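Local coordinates for ribonucleoside-diphosphate reductase (Pseudomonas aeruginosa, PDB 5IM3), which probably reduces ribonucleoside 5'-diphosphates to their 2'-deoxy counterparts for DNA synthesis, with thioredoxin as the reductant, and responds allosterically to nucleotides such as dATP, at residues K285-E290 and F322-A327; C451-T456 and L586-T591; Y793-L798 and F802-P807. All coordinates share one frame; numbering follows the deposited sequence.

Followed from the N terminus, the chain makes the three contacts one after another; none nests in or crosses another. Contact 1 comes first, where the segment following helix 280-286 meets helix 319-330 in the helical part of the protein and closes a loop of 31 residues. Contact 2 closes a much longer excursion of 129 residues, bringing loop 586-591 against strand 450-455 of the barrel. Contact 3 is the local one: strands 792-795 and 802-805 pair as a hairpin across a six-residue connection. Contacts 2 and 3 both belong to the barrel domain, but their nearest atoms are still about 22 Å apart, and the nearest atoms of contact 1 lie about 18 Å from each.

Contact 1 (K285-E290 and F322-A327); sequences KAIDHE and FFMRVA
Met324, pushing its terminal methyl against Ile287 and Ala286, makes a small apolar contact between two parts of the helical region: the end of helix 280-286 with the residues leaving it, and the middle of helix 319-330. Only about 100 Å² is buried, and over half of that belongs to Met324. The two backbones stay well apart, Ile287 CA to Met324 CA being 7.8 Å, so one long side chain has to span the gap. It leaves its helix with CG anti to the backbone N (chi1 -178°) and then bends at both of the next two torsions. That fold presents CE, rather than the sulfur, to the other segment. CE packs against Ile287 CG1 at 3.9 Å and lies more loosely, at 4.4 Å, from Ala286 CB. Ile287 meets it with the CG1 branch, the two side chains slanting across one another. Helix 337-349 adds to the packing: Tyr345 touches both Ile287 and Met324, while Ile342 lies against Ala286, and Tyr254 of helix 250-267 also touches Ile287. The Tyr345 hydroxyl is also hydrogen-bonded to the backbone N of Asp288. Just beyond, Asp288 turns the chain with an Asx turn, its OD1 accepting from Glu290 N at 2.9 Å; the donor meets the anti side, 33° out of the carboxylate plane. Across the interface itself the chemistry is that of methyl and methylene groups alone, which implies dispersion and burial of Met324 as the source of cohesion, with no directional bond between the segments to fix their exact spacing.

Contact 2 (C451-T456 and L586-T591); sequences CAYLET and LCTEIT
Leu586 and Cys451 bury the most surface here, with Tyr453 next, and together they seat the loop 586-591 against strand 450-455 of the barrel. Leu586 sets out from its backbone in the direction away from the strand. With CG anti to the backbone N (chi1 176°) and a bend at the second torsion, however, the CD1 branch comes back to lie 4.0 Å from Cys451 CB. Cys451 offers its CB rather than its sulfur, and this CB is also 4.0 Å from Leu586 CA. Here the main chains come close as well, Cys451 CA to Leu586 CA being 5.1 Å.

Two residues along, on the same side of the strand, Tyr453 extends its ring until the hydroxyl reaches the loop. Its OH sits 3.6 Å from Thr588 CG2, the two side chains crossing at roughly a right angle. The polar partner of that hydroxyl is the backbone O of Asn585, just ahead of the segment, to which it is hydrogen-bonded. Asn585 OD1 in turn is hydrogen-bonded to the backbone N of both Glu589 and Ile590, so the residue held by Tyr453 also ties the loop to itself. Around these groups, Trp562 of strand 562-565 touches Cys451 and Thr588, and Asn482 of strand 482-487 touches Cys451 and Leu586.

The loop's position is consistent with the finger loop that enters the barrel in this enzyme family. Chemically, the two segments meet by packing at both points, Cys451 on Leu586 and Tyr453 on Thr588, which implies that shape seats the loop here, while the directional bond of the buried tyrosine is made to the backbone O of neighbouring Asn585.

Contact 3 (Y793-L798 and F802-P807); sequences YVKSNL and FTVINP
The Tyr793 ring reaches Val804 because chi1 of 66° sets CG between the backbone N and the carbonyl carbon, standing the ring up beside its cross-strand partner. Lys795 leaves the same strand with a similar first torsion, runs nearly straight, and turns at its last one (chi4 72°), which carries NZ over to Phe802. Tyr793 and Val804 point the same way, and Val804 CB lies over one face of the ring, 3.8 Å from the Tyr793 ring centroid and 25° off its normal: a CH-pi contact, displaced toward the hydroxyl end. Val804 CG1 extends this to Tyr793 OH at 3.5 Å.

On that same face of the hairpin, the aliphatic run of Lys795 slants across the other strand. Its CE is 3.8 Å from Val804 CG2, and NZ approaches Phe802 CB to 3.6 Å, oblique to the ring. Phe802 makes its cation-pi contact with Arg210, from the second ATP-cone domain, and Lys795 NZ is itself close to that guanidinium; this nearness of like charges is probably unfavourable unless offset by the surroundings. Over the reverse face Val794 CG1 touches Thr803 CG2 at 3.7 Å, while Thr803 OG1 is hydrogen-bonded to Glu214.

Two backbone bonds join Tyr793 and Val804, a hydrogen-bonded antiparallel pair with Val804 N to Tyr793 O at 2.9 Å and Tyr793 N to Val804 O at 3.1 Å. Nearer the connecting loop, Phe802 N donates to Lys795 O. After the second strand Asn806 N-caps helix 807-815, and its ND2 is hydrogen-bonded to Asn791 OD1. Paired strands joined by a short connection make a two-stranded antiparallel beta hairpin, here a surface hairpin of the barrel domain that meets Arg210 and Glu214 of the second ATP cone.

Contact 1 (K285-E290 and F322-A327)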
ATOM      1  N   LYS A 285      24.755  41.107 -53.081  1.00 72.98           N
ATOM      2  CA  LYS A 285      23.842  42.241 -52.997  1.00 72.44           C
ATOM      3  C   LYS A 285      22.465  41.832 -52.490  1.00 69.67           C
ATOM      4  O   LYS A 285      21.746  42.666 -51.929  1.00 70.50           O
ATOM      5  CB  LYS A 285      23.708  42.908 -54.365  1.00 75.59           C
ATOM      6  CG  LYS A 285      24.970  43.596 -54.846  1.00 77.90           C
ATOM      7  CD  LYS A 285      24.794  44.115 -56.258  1.00 81.98           C
ATOM      8  CE  LYS A 285      26.041  44.824 -56.750  1.00 84.07           C
ATOM      9  NZ  LYS A 285      26.015  44.995 -58.226  1.00 86.62           N
ATOM     10  N   ALA A 286      22.079  40.569 -52.683  1.00 61.37           N
ATOM     11  CA  ALA A 286      20.766  40.112 -52.246  1.00 60.90           C
ATOM     12  C   ALA A 286      20.670  39.985 -50.733  1.00 60.12           C
ATOM     13  O   ALA A 286      19.558  39.896 -50.200  1.00 58.79           O
ATOM     14  CB  ALA A 286      20.436  38.767 -52.896  1.00 60.79           C
ATOM     15  N   ILE A 287      21.803  39.979 -50.030  1.00 61.26           N
ATOM     16  CA  ILE A 287      21.794  39.796 -48.585  1.00 60.84           C
ATOM     17  C   ILE A 287      21.199  41.028 -47.916  1.00 64.25           C
ATOM     18  O   ILE A 287      21.550  42.171 -48.243  1.00 64.79           O
ATOM     19  CB  ILE A 287      23.213  39.502 -48.073  1.00 62.24           C
ATOM     20  CG1 ILE A 287      23.689  38.143 -48.607  1.00 61.16           C
ATOM     21  CG2 ILE A 287      23.250  39.516 -46.546  1.00 61.69           C
ATOM     22  CD1 ILE A 287      25.125  37.798 -48.257  1.00 59.94           C
ATOM     23  N   ASP A 288      20.289  40.794 -46.972  1.00 63.06           N
ATOM     24  CA  ASP A 288      19.625  41.840 -46.202  1.00 64.06           C
ATOM     25  C   ASP A 288      20.172  41.789 -44.779  1.00 64.56           C
ATOM     26  O   ASP A 288      19.836  40.880 -44.012  1.00 64.62           O
ATOM     27  CB  ASP A 288      18.111  41.636 -46.228  1.00 66.67           C
ATOM     28  CG  ASP A 288      17.350  42.754 -45.540  1.00 69.49           C
ATOM     29  OD1 ASP A 288      17.964  43.533 -44.781  1.00 69.83           O
ATOM     30  OD2 ASP A 288      16.123  42.845 -45.751  1.00 71.80           O
ATOM     31  N   HIS A 289      21.017  42.761 -44.428  1.00 66.92           N
ATOM     32  CA  HIS A 289      21.645  42.771 -43.111  1.00 68.83           C
ATOM     33  C   HIS A 289      20.654  43.056 -41.989  1.00 70.66           C
ATOM     34  O   HIS A 289      20.948  42.747 -40.829  1.00 71.39           O
ATOM     35  CB  HIS A 289      22.763  43.813 -43.063  1.00 70.42           C
ATOM     36  CG  HIS A 289      22.270  45.215 -42.879  1.00 71.93           C
ATOM     37  ND1 HIS A 289      21.786  45.975 -43.921  1.00 72.62           N
ATOM     38  CD2 HIS A 289      22.183  45.992 -41.773  1.00 72.64           C
ATOM     39  CE1 HIS A 289      21.423  47.161 -43.465  1.00 75.34           C
ATOM     40  NE2 HIS A 289      21.653  47.196 -42.165  1.00 74.38           N
ATOM     41  N   GLU A 290      19.497  43.643 -42.297  1.00 71.92           N
ATOM     42  CA  GLU A 290      18.524  43.950 -41.256  1.00 73.08           C
ATOM     43  C   GLU A 290      17.872  42.699 -40.680  1.00 70.31           C
ATOM     44  O   GLU A 290      17.335  42.753 -39.570  1.00 70.97           O
ATOM     45  CB  GLU A 290      17.449  44.890 -41.801  1.00 75.64           C
ATOM     46  CG  GLU A 290      17.901  46.342 -41.936  1.00 80.55           C
ATOM     47  CD  GLU A 290      18.056  47.045 -40.594  1.00 82.57           C
ATOM     48  OE1 GLU A 290      17.716  46.443 -39.555  1.00 82.75           O
ATOM     49  OE2 GLU A 290      18.512  48.208 -40.579  1.00 86.13           O
ATOM     50  N   PHE A 322      25.136  32.207 -43.624  1.00 49.80           N
ATOM     51  CA  PHE A 322      24.666  30.853 -43.355  1.00 50.90           C
ATOM     52  C   PHE A 322      23.409  30.545 -44.160  1.00 49.84           C
ATOM     53  O   PHE A 322      23.340  29.529 -44.861  1.00 49.20           O
ATOM     54  CB  PHE A 322      24.407  30.676 -41.856  1.00 52.41           C
ATOM     55  CG  PHE A 322      23.592  29.456 -41.518  1.00 49.47           C
ATOM     56  CD1 PHE A 322      24.162  28.193 -41.539  1.00 49.67           C
ATOM     57  CD2 PHE A 322      22.256  29.577 -41.175  1.00 50.15           C
ATOM     58  CE1 PHE A 322      23.411  27.072 -41.224  1.00 48.87           C
ATOM     59  CE2 PHE A 322      21.501  28.462 -40.858  1.00 47.99           C
ATOM     60  CZ  PHE A 322      22.079  27.208 -40.880  1.00 48.16           C
ATOM     61  N   PHE A 323      22.406  31.422 -44.080  1.00 52.52           N
ATOM     62  CA  PHE A 323      21.180  31.201 -44.838  1.00 52.86           C
ATOM     63  C   PHE A 323      21.450  31.198 -46.334  1.00 51.95           C
ATOM     64  O   PHE A 323      20.798  30.459 -47.081  1.00 50.69           O
ATOM     65  CB  PHE A 323      20.139  32.269 -44.488  1.00 52.97           C
ATOM     66  CG  PHE A 323      19.534  32.108 -43.120  1.00 55.36           C
ATOM     67  CD1 PHE A 323      19.123  30.864 -42.667  1.00 53.60           C
ATOM     68  CD2 PHE A 323      19.374  33.204 -42.285  1.00 56.98           C
ATOM     69  CE1 PHE A 323      18.568  30.713 -41.412  1.00 53.12           C
ATOM     70  CE2 PHE A 323      18.817  33.059 -41.027  1.00 55.94           C
ATOM     71  CZ  PHE A 323      18.415  31.806 -40.590  1.00 56.54           C
ATOM     72  N   MET A 324      22.409  32.006 -46.788  1.00 49.36           N
ATOM     73  CA  MET A 324      22.732  32.039 -48.208  1.00 53.34           C
ATOM     74  C   MET A 324      23.440  30.759 -48.640  1.00 51.53           C
ATOM     75  O   MET A 324      23.229  30.278 -49.759  1.00 52.64           O
ATOM     76  CB  MET A 324      23.588  33.272 -48.518  1.00 54.26           C
ATOM     77  CG  MET A 324      23.943  33.449 -49.989  1.00 56.59           C
ATOM     78  SD  MET A 324      22.501  33.620 -51.064  1.00 58.90           S
ATOM     79  CE  MET A 324      21.965  35.279 -50.650  1.00 58.79           C
ATOM     80  N   ARG A 325      24.277  30.184 -47.768  1.00 52.34           N
ATOM     81  CA  ARG A 325      24.910  28.909 -48.095  1.00 53.11           C
ATOM     82  C   ARG A 325      23.869  27.816 -48.279  1.00 52.19           C
ATOM     83  O   ARG A 325      23.947  27.019 -49.219  1.00 55.66           O
ATOM     84  CB  ARG A 325      25.905  28.489 -47.012  1.00 53.28           C
ATOM     85  CG  ARG A 325      26.099  26.959 -46.978  1.00 54.76           C
ATOM     86  CD  ARG A 325      27.237  26.512 -46.099  1.00 53.58           C
ATOM     87  NE  ARG A 325      26.943  26.640 -44.673  1.00 54.16           N
ATOM     88  CZ  ARG A 325      26.259  25.754 -43.953  1.00 54.69           C
ATOM     89  NH1 ARG A 325      25.757  24.659 -44.513  1.00 55.91           N
ATOM     90  NH2 ARG A 325      26.068  25.969 -42.661  1.00 55.51           N
ATOM     91  N   VAL A 326      22.909  27.735 -47.358  1.00 52.70           N
ATOM     92  CA  VAL A 326      21.885  26.700 -47.457  1.00 52.09           C
ATOM     93  C   VAL A 326      21.081  26.892 -48.734  1.00 51.52           C
ATOM     94  O   VAL A 326      20.804  25.931 -49.466  1.00 50.44           O
ATOM     95  CB  VAL A 326      20.980  26.717 -46.209  1.00 48.96           C
ATOM     96  CG1 VAL A 326      19.941  25.602 -46.282  1.00 49.95           C
ATOM     97  CG2 VAL A 326      21.817  26.582 -44.949  1.00 47.47           C
ATOM     98  N   ALA A 327      20.715  28.140 -49.029  1.00 49.18           N
ATOM     99  CA  ALA A 327      19.974  28.437 -50.247  1.00 50.68           C
ATOM    100  C   ALA A 327      20.772  28.031 -51.479  1.00 49.68           C
ATOM    101  O   ALA A 327      20.237  27.407 -52.401  1.00 50.27           O
ATOM    102  CB  ALA A 327      19.628  29.925 -50.292  1.00 51.42           C
TER

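Contact 2 (C451-T456 and L586-T591)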
ATOM      1  N   CYS A 451      13.367   3.017 -33.952  1.00 39.78           N
ATOM      2  CA  CYS A 451      12.093   2.570 -33.397  1.00 40.20           C
ATOM      3  C   CYS A 451      11.662   1.302 -34.117  1.00 39.82           C
ATOM      4  O   CYS A 451      11.517   1.304 -35.342  1.00 41.02           O
ATOM      5  CB  CYS A 451      11.009   3.645 -33.533  1.00 44.62           C
ATOM      6  SG  CYS A 451       9.399   3.161 -32.839  1.00 47.43           S
ATOM      7  N   ALA A 452      11.440   0.231 -33.357  1.00 38.59           N
ATOM      8  CA  ALA A 452      10.971  -1.029 -33.916  1.00 35.93           C
ATOM      9  C   ALA A 452       9.451  -1.115 -33.836  1.00 39.54           C
ATOM     10  O   ALA A 452       8.849  -0.774 -32.813  1.00 40.75           O
ATOM     11  CB  ALA A 452      11.603  -2.213 -33.180  1.00 35.31           C
ATOM     12  N   TYR A 453       8.835  -1.567 -34.926  1.00 41.21           N
ATOM     13  CA  TYR A 453       7.390  -1.717 -35.027  1.00 40.45           C
ATOM     14  C   TYR A 453       7.019  -3.193 -35.095  1.00 39.87           C
ATOM     15  O   TYR A 453       7.707  -3.987 -35.744  1.00 38.77           O
ATOM     16  CB  TYR A 453       6.849  -1.002 -36.266  1.00 35.82           C
ATOM     17  CG  TYR A 453       6.770   0.501 -36.149  1.00 38.27           C
ATOM     18  CD1 TYR A 453       7.907   1.289 -36.279  1.00 39.36           C
ATOM     19  CD2 TYR A 453       5.552   1.135 -35.955  1.00 37.08           C
ATOM     20  CE1 TYR A 453       7.836   2.664 -36.190  1.00 38.34           C
ATOM     21  CE2 TYR A 453       5.472   2.513 -35.863  1.00 42.44           C
ATOM     22  CZ  TYR A 453       6.619   3.271 -35.981  1.00 41.72           C
ATOM     23  OH  TYR A 453       6.552   4.639 -35.893  1.00 44.10           O
ATOM     24  N   LEU A 454       5.921  -3.557 -34.434  1.00 40.25           N
ATOM     25  CA  LEU A 454       5.417  -4.924 -34.477  1.00 39.65           C
ATOM     26  C   LEU A 454       3.896  -4.907 -34.530  1.00 39.64           C
ATOM     27  O   LEU A 454       3.253  -4.150 -33.800  1.00 43.21           O
ATOM     28  CB  LEU A 454       5.887  -5.733 -33.267  1.00 37.17           C
ATOM     29  CG  LEU A 454       5.817  -7.247 -33.452  1.00 41.29           C
ATOM     30  CD1 LEU A 454       6.901  -7.714 -34.414  1.00 39.25           C
ATOM     31  CD2 LEU A 454       5.933  -7.959 -32.114  1.00 40.95           C
ATOM     32  N   GLU A 455       3.329  -5.744 -35.393  1.00 41.64           N
ATOM     33  CA  GLU A 455       1.886  -5.809 -35.559  1.00 42.11           C
ATOM     34  C   GLU A 455       1.257  -6.613 -34.420  1.00 43.50           C
ATOM     35  O   GLU A 455       1.887  -7.503 -33.840  1.00 40.64           O
ATOM     36  CB  GLU A 455       1.540  -6.420 -36.918  1.00 44.13           C
ATOM     37  CG  GLU A 455       0.155  -6.070 -37.438  1.00 43.11           C
ATOM     38  CD  GLU A 455       0.026  -6.255 -38.938  1.00 46.15           C
ATOM     39  OE1 GLU A 455       1.027  -6.040 -39.660  1.00 46.86           O
ATOM     40  OE2 GLU A 455      -1.076  -6.611 -39.402  1.00 47.52           O
ATOM     41  N   THR A 456      -0.004  -6.288 -34.105  1.00 41.41           N
ATOM     42  CA  THR A 456      -0.596  -6.677 -32.825  1.00 42.14           C
ATOM     43  C   THR A 456      -0.966  -8.158 -32.736  1.00 43.33           C
ATOM     44  O   THR A 456      -1.169  -8.659 -31.623  1.00 44.22           O
ATOM     45  CB  THR A 456      -1.838  -5.823 -32.548  1.00 41.73           C
ATOM     46  OG1 THR A 456      -1.548  -4.450 -32.838  1.00 40.49           O
ATOM     47  CG2 THR A 456      -2.246  -5.934 -31.088  1.00 45.73           C
ATOM     48  N   LEU A 586      10.689   6.931 -36.877  1.00 36.16           N
ATOM     49  CA  LEU A 586      11.121   7.162 -35.504  1.00 40.81           C
ATOM     50  C   LEU A 586      10.177   8.106 -34.761  1.00 43.43           C
ATOM     51  O   LEU A 586       9.940   7.938 -33.559  1.00 44.37           O
ATOM     52  CB  LEU A 586      12.546   7.719 -35.504  1.00 39.77           C
ATOM     53  CG  LEU A 586      13.142   8.108 -34.148  1.00 44.91           C
ATOM     54  CD1 LEU A 586      13.210   6.910 -33.204  1.00 45.03           C
ATOM     55  CD2 LEU A 586      14.524   8.714 -34.335  1.00 44.41           C
ATOM     56  N   CYS A 587       9.632   9.105 -35.456  1.00 42.62           N
ATOM     57  CA  CYS A 587       8.830  10.147 -34.825  1.00 44.75           C
ATOM     58  C   CYS A 587       7.341  10.035 -35.139  1.00 43.00           C
ATOM     59  O   CYS A 587       6.562  10.875 -34.680  1.00 41.14           O
ATOM     60  CB  CYS A 587       9.364  11.523 -35.240  1.00 47.53           C
ATOM     61  SG  CYS A 587      11.100  11.774 -34.781  1.00 49.70           S
ATOM     62  N   THR A 588       6.934   9.030 -35.917  1.00 41.42           N
ATOM     63  CA  THR A 588       5.534   8.621 -36.080  1.00 40.69           C
ATOM     64  C   THR A 588       4.695   9.638 -36.850  1.00 40.28           C
ATOM     65  O   THR A 588       3.508   9.793 -36.572  1.00 45.06           O
ATOM     66  CB  THR A 588       4.871   8.323 -34.727  1.00 40.55           C
ATOM     67  OG1 THR A 588       4.570   9.545 -34.042  1.00 42.76           O
ATOM     68  CG2 THR A 588       5.779   7.452 -33.865  1.00 40.09           C
ATOM     69  N   GLU A 589       5.277  10.324 -37.839  1.00 43.71           N
ATOM     70  CA  GLU A 589       4.514  11.200 -38.720  1.00 45.82           C
ATOM     71  C   GLU A 589       4.650  10.837 -40.193  1.00 47.09           C
ATOM     72  O   GLU A 589       4.001  11.474 -41.032  1.00 46.83           O
ATOM     73  CB  GLU A 589       4.927  12.668 -38.519  1.00 48.47           C
ATOM     74  CG  GLU A 589       6.176  13.127 -39.290  1.00 49.77           C
ATOM     75  CD  GLU A 589       7.467  12.600 -38.703  1.00 50.41           C
ATOM     76  OE1 GLU A 589       7.414  11.782 -37.760  1.00 50.59           O
ATOM     77  OE2 GLU A 589       8.541  13.013 -39.185  1.00 51.84           O
ATOM     78  N   ILE A 590       5.460   9.838 -40.532  1.00 44.36           N
ATOM     79  CA  ILE A 590       5.752   9.480 -41.915  1.00 46.32           C
ATOM     80  C   ILE A 590       5.068   8.158 -42.236  1.00 46.62           C
ATOM     81  O   ILE A 590       5.072   7.232 -41.419  1.00 45.95           O
ATOM     82  CB  ILE A 590       7.274   9.386 -42.143  1.00 44.85           C
ATOM     83  CG1 ILE A 590       7.945  10.714 -41.772  1.00 44.14           C
ATOM     84  CG2 ILE A 590       7.584   9.003 -43.578  1.00 44.88           C
ATOM     85  CD1 ILE A 590       7.467  11.908 -42.588  1.00 44.66           C
ATOM     86  N   THR A 591       4.483   8.071 -43.443  1.00 45.74           N
ATOM     87  CA  THR A 591       3.783   6.861 -43.888  1.00 49.18           C
ATOM     88  C   THR A 591       4.165   6.620 -45.351  1.00 48.69           C
ATOM     89  O   THR A 591       3.444   7.004 -46.275  1.00 48.34           O
ATOM     90  CB  THR A 591       2.267   6.977 -43.711  1.00 50.42           C
ATOM     91  OG1 THR A 591       1.782   8.128 -44.413  1.00 52.27           O
ATOM     92  CG2 THR A 591       1.898   7.096 -42.241  1.00 50.47           C
TER

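Contact 3 (Y793-L798 and F802-P807)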
ATOM      1  N   TYR A 793      10.150  28.936 -17.642  1.00 65.60           N
ATOM      2  CA  TYR A 793      11.211  27.971 -17.397  1.00 71.51           C
ATOM      3  C   TYR A 793      12.447  28.718 -16.921  1.00 74.90           C
ATOM      4  O   TYR A 793      12.635  29.897 -17.227  1.00 74.67           O
ATOM      5  CB  TYR A 793      11.531  27.123 -18.643  1.00 72.03           C
ATOM      6  CG  TYR A 793      12.132  27.883 -19.803  1.00 74.28           C
ATOM      7  CD1 TYR A 793      13.508  28.042 -19.917  1.00 77.34           C
ATOM      8  CD2 TYR A 793      11.326  28.422 -20.798  1.00 74.65           C
ATOM      9  CE1 TYR A 793      14.065  28.730 -20.983  1.00 78.77           C
ATOM     10  CE2 TYR A 793      11.873  29.112 -21.868  1.00 77.08           C
ATOM     11  CZ  TYR A 793      13.245  29.262 -21.956  1.00 78.87           C
ATOM     12  OH  TYR A 793      13.804  29.947 -23.016  1.00 79.38           O
ATOM     13  N   VAL A 794      13.285  28.015 -16.163  1.00 83.64           N
ATOM     14  CA  VAL A 794      14.404  28.641 -15.466  1.00 89.67           C
ATOM     15  C   VAL A 794      15.725  28.064 -15.960  1.00 95.13           C
ATOM     16  O   VAL A 794      16.338  27.224 -15.293  1.00 96.76           O
ATOM     17  CB  VAL A 794      14.257  28.469 -13.941  1.00 90.75           C
ATOM     18  CG1 VAL A 794      13.159  29.372 -13.424  1.00 89.72           C
ATOM     19  CG2 VAL A 794      13.943  27.021 -13.578  1.00 90.01           C
ATOM     20  N   LYS A 795      16.176  28.517 -17.129  1.00106.02           N
ATOM     21  CA  LYS A 795      17.469  28.087 -17.641  1.00111.39           C
ATOM     22  C   LYS A 795      18.571  28.481 -16.663  1.00117.81           C
ATOM     23  O   LYS A 795      18.592  29.599 -16.140  1.00119.28           O
ATOM     24  CB  LYS A 795      17.731  28.697 -19.023  1.00110.77           C
ATOM     25  CG  LYS A 795      18.037  30.194 -19.016  1.00112.89           C
ATOM     26  CD  LYS A 795      17.842  30.826 -20.394  1.00112.09           C
ATOM     27  CE  LYS A 795      18.099  32.331 -20.377  1.00113.18           C
ATOM     28  NZ  LYS A 795      19.544  32.671 -20.237  1.00116.08           N
ATOM     29  N   SER A 796      19.487  27.546 -16.408  1.00120.21           N
ATOM     30  CA  SER A 796      20.546  27.754 -15.417  1.00126.22           C
ATOM     31  C   SER A 796      21.738  26.893 -15.841  1.00130.94           C
ATOM     32  O   SER A 796      21.837  25.722 -15.466  1.00131.74           O
ATOM     33  CB  SER A 796      20.068  27.401 -14.017  1.00126.82           C
ATOM     34  OG  SER A 796      21.044  27.728 -13.044  1.00130.48           O
ATOM     35  N   ASN A 797      22.644  27.491 -16.626  1.00139.15           N
ATOM     36  CA  ASN A 797      23.748  26.716 -17.182  1.00142.69           C
ATOM     37  C   ASN A 797      25.053  27.498 -17.300  1.00143.09           C
ATOM     38  O   ASN A 797      25.966  27.025 -17.988  1.00146.57           O
ATOM     39  CB  ASN A 797      23.346  26.170 -18.566  1.00143.70           C
ATOM     40  CG  ASN A 797      24.277  25.075 -19.058  1.00148.59           C
ATOM     41  OD1 ASN A 797      24.887  24.358 -18.263  1.00152.27           O
ATOM     42  ND2 ASN A 797      24.395  24.945 -20.375  1.00148.35           N
ATOM     43  N   LEU A 798      25.194  28.660 -16.660  1.00132.11           N
ATOM     44  CA  LEU A 798      26.451  29.397 -16.740  1.00131.97           C
ATOM     45  C   LEU A 798      26.761  30.134 -15.444  1.00133.17           C
ATOM     46  O   LEU A 798      27.728  29.797 -14.754  1.00136.91           O
ATOM     47  CB  LEU A 798      26.421  30.377 -17.920  1.00129.32           C
ATOM     48  CG  LEU A 798      26.677  29.769 -19.305  1.00127.43           C
ATOM     49  CD1 LEU A 798      26.523  30.818 -20.399  1.00126.20           C
ATOM     50  CD2 LEU A 798      28.061  29.127 -19.384  1.00130.95           C
ATOM     51  N   PHE A 802      18.463  32.254 -15.016  1.00110.80           N
ATOM     52  CA  PHE A 802      17.705  33.287 -15.711  1.00106.86           C
ATOM     53  C   PHE A 802      16.350  32.711 -16.090  1.00 98.79           C
ATOM     54  O   PHE A 802      16.278  31.702 -16.798  1.00 98.04           O
ATOM     55  CB  PHE A 802      18.457  33.771 -16.954  1.00109.61           C
ATOM     56  CG  PHE A 802      19.788  34.407 -16.652  1.00114.42           C
ATOM     57  CD1 PHE A 802      20.845  33.650 -16.172  1.00116.95           C
ATOM     58  CD2 PHE A 802      19.986  35.763 -16.859  1.00116.86           C
ATOM     59  CE1 PHE A 802      22.068  34.233 -15.896  1.00120.95           C
ATOM     60  CE2 PHE A 802      21.209  36.352 -16.585  1.00120.68           C
ATOM     61  CZ  PHE A 802      22.250  35.585 -16.104  1.00122.62           C
ATOM     62  N   THR A 803      15.281  33.341 -15.616  1.00 84.93           N
ATOM     63  CA  THR A 803      13.933  32.879 -15.908  1.00 79.28           C
ATOM     64  C   THR A 803      13.457  33.479 -17.223  1.00 75.18           C
ATOM     65  O   THR A 803      13.765  34.630 -17.543  1.00 77.19           O
ATOM     66  CB  THR A 803      12.961  33.256 -14.785  1.00 77.71           C
ATOM     67  OG1 THR A 803      12.571  34.626 -14.929  1.00 80.11           O
ATOM     68  CG2 THR A 803      13.608  33.070 -13.414  1.00 79.43           C
ATOM     69  N   VAL A 804      12.708  32.689 -17.986  1.00 72.74           N
ATOM     70  CA  VAL A 804      12.144  33.119 -19.258  1.00 71.33           C
ATOM     71  C   VAL A 804      10.642  32.887 -19.210  1.00 66.29           C
ATOM     72  O   VAL A 804      10.191  31.778 -18.906  1.00 65.21           O
ATOM     73  CB  VAL A 804      12.772  32.369 -20.448  1.00 73.04           C
ATOM     74  CG1 VAL A 804      12.119  32.792 -21.765  1.00 72.26           C
ATOM     75  CG2 VAL A 804      14.274  32.615 -20.488  1.00 76.00           C
ATOM     76  N   ILE A 805       9.874  33.928 -19.517  1.00 63.56           N
ATOM     77  CA  ILE A 805       8.421  33.901 -19.418  1.00 60.77           C
ATOM     78  C   ILE A 805       7.833  34.081 -20.809  1.00 59.34           C
ATOM     79  O   ILE A 805       8.293  34.929 -21.582  1.00 61.27           O
ATOM     80  CB  ILE A 805       7.908  34.995 -18.458  1.00 60.23           C
ATOM     81  CG1 ILE A 805       8.558  34.824 -17.080  1.00 60.85           C
ATOM     82  CG2 ILE A 805       6.382  34.957 -18.352  1.00 58.97           C
ATOM     83  CD1 ILE A 805       8.185  35.899 -16.078  1.00 61.76           C
ATOM     84  N   ASN A 806       6.812  33.274 -21.120  1.00 54.83           N
ATOM     85  CA  ASN A 806       6.065  33.327 -22.373  1.00 54.42           C
ATOM     86  C   ASN A 806       5.922  34.771 -22.848  1.00 57.92           C
ATOM     87  O   ASN A 806       5.225  35.566 -22.202  1.00 55.91           O
ATOM     88  CB  ASN A 806       4.692  32.681 -22.183  1.00 52.71           C
ATOM     89  CG  ASN A 806       3.868  32.648 -23.459  1.00 54.72           C
ATOM     90  OD1 ASN A 806       4.096  33.423 -24.390  1.00 56.54           O
ATOM     91  ND2 ASN A 806       2.891  31.751 -23.499  1.00 55.15           N
ATOM     92  N   PRO A 807       6.565  35.151 -23.958  1.00 59.19           N
ATOM     93  CA  PRO A 807       6.464  36.548 -24.414  1.00 60.84           C
ATOM     94  C   PRO A 807       5.047  36.985 -24.737  1.00 62.28           C
ATOM     95  O   PRO A 807       4.729  38.175 -24.600  1.00 64.53           O
ATOM     96  CB  PRO A 807       7.358  36.574 -25.663  1.00 62.25           C
ATOM     97  CG  PRO A 807       8.280  35.421 -25.501  1.00 61.52           C
ATOM     98  CD  PRO A 807       7.493  34.369 -24.788  1.00 58.06           C
TER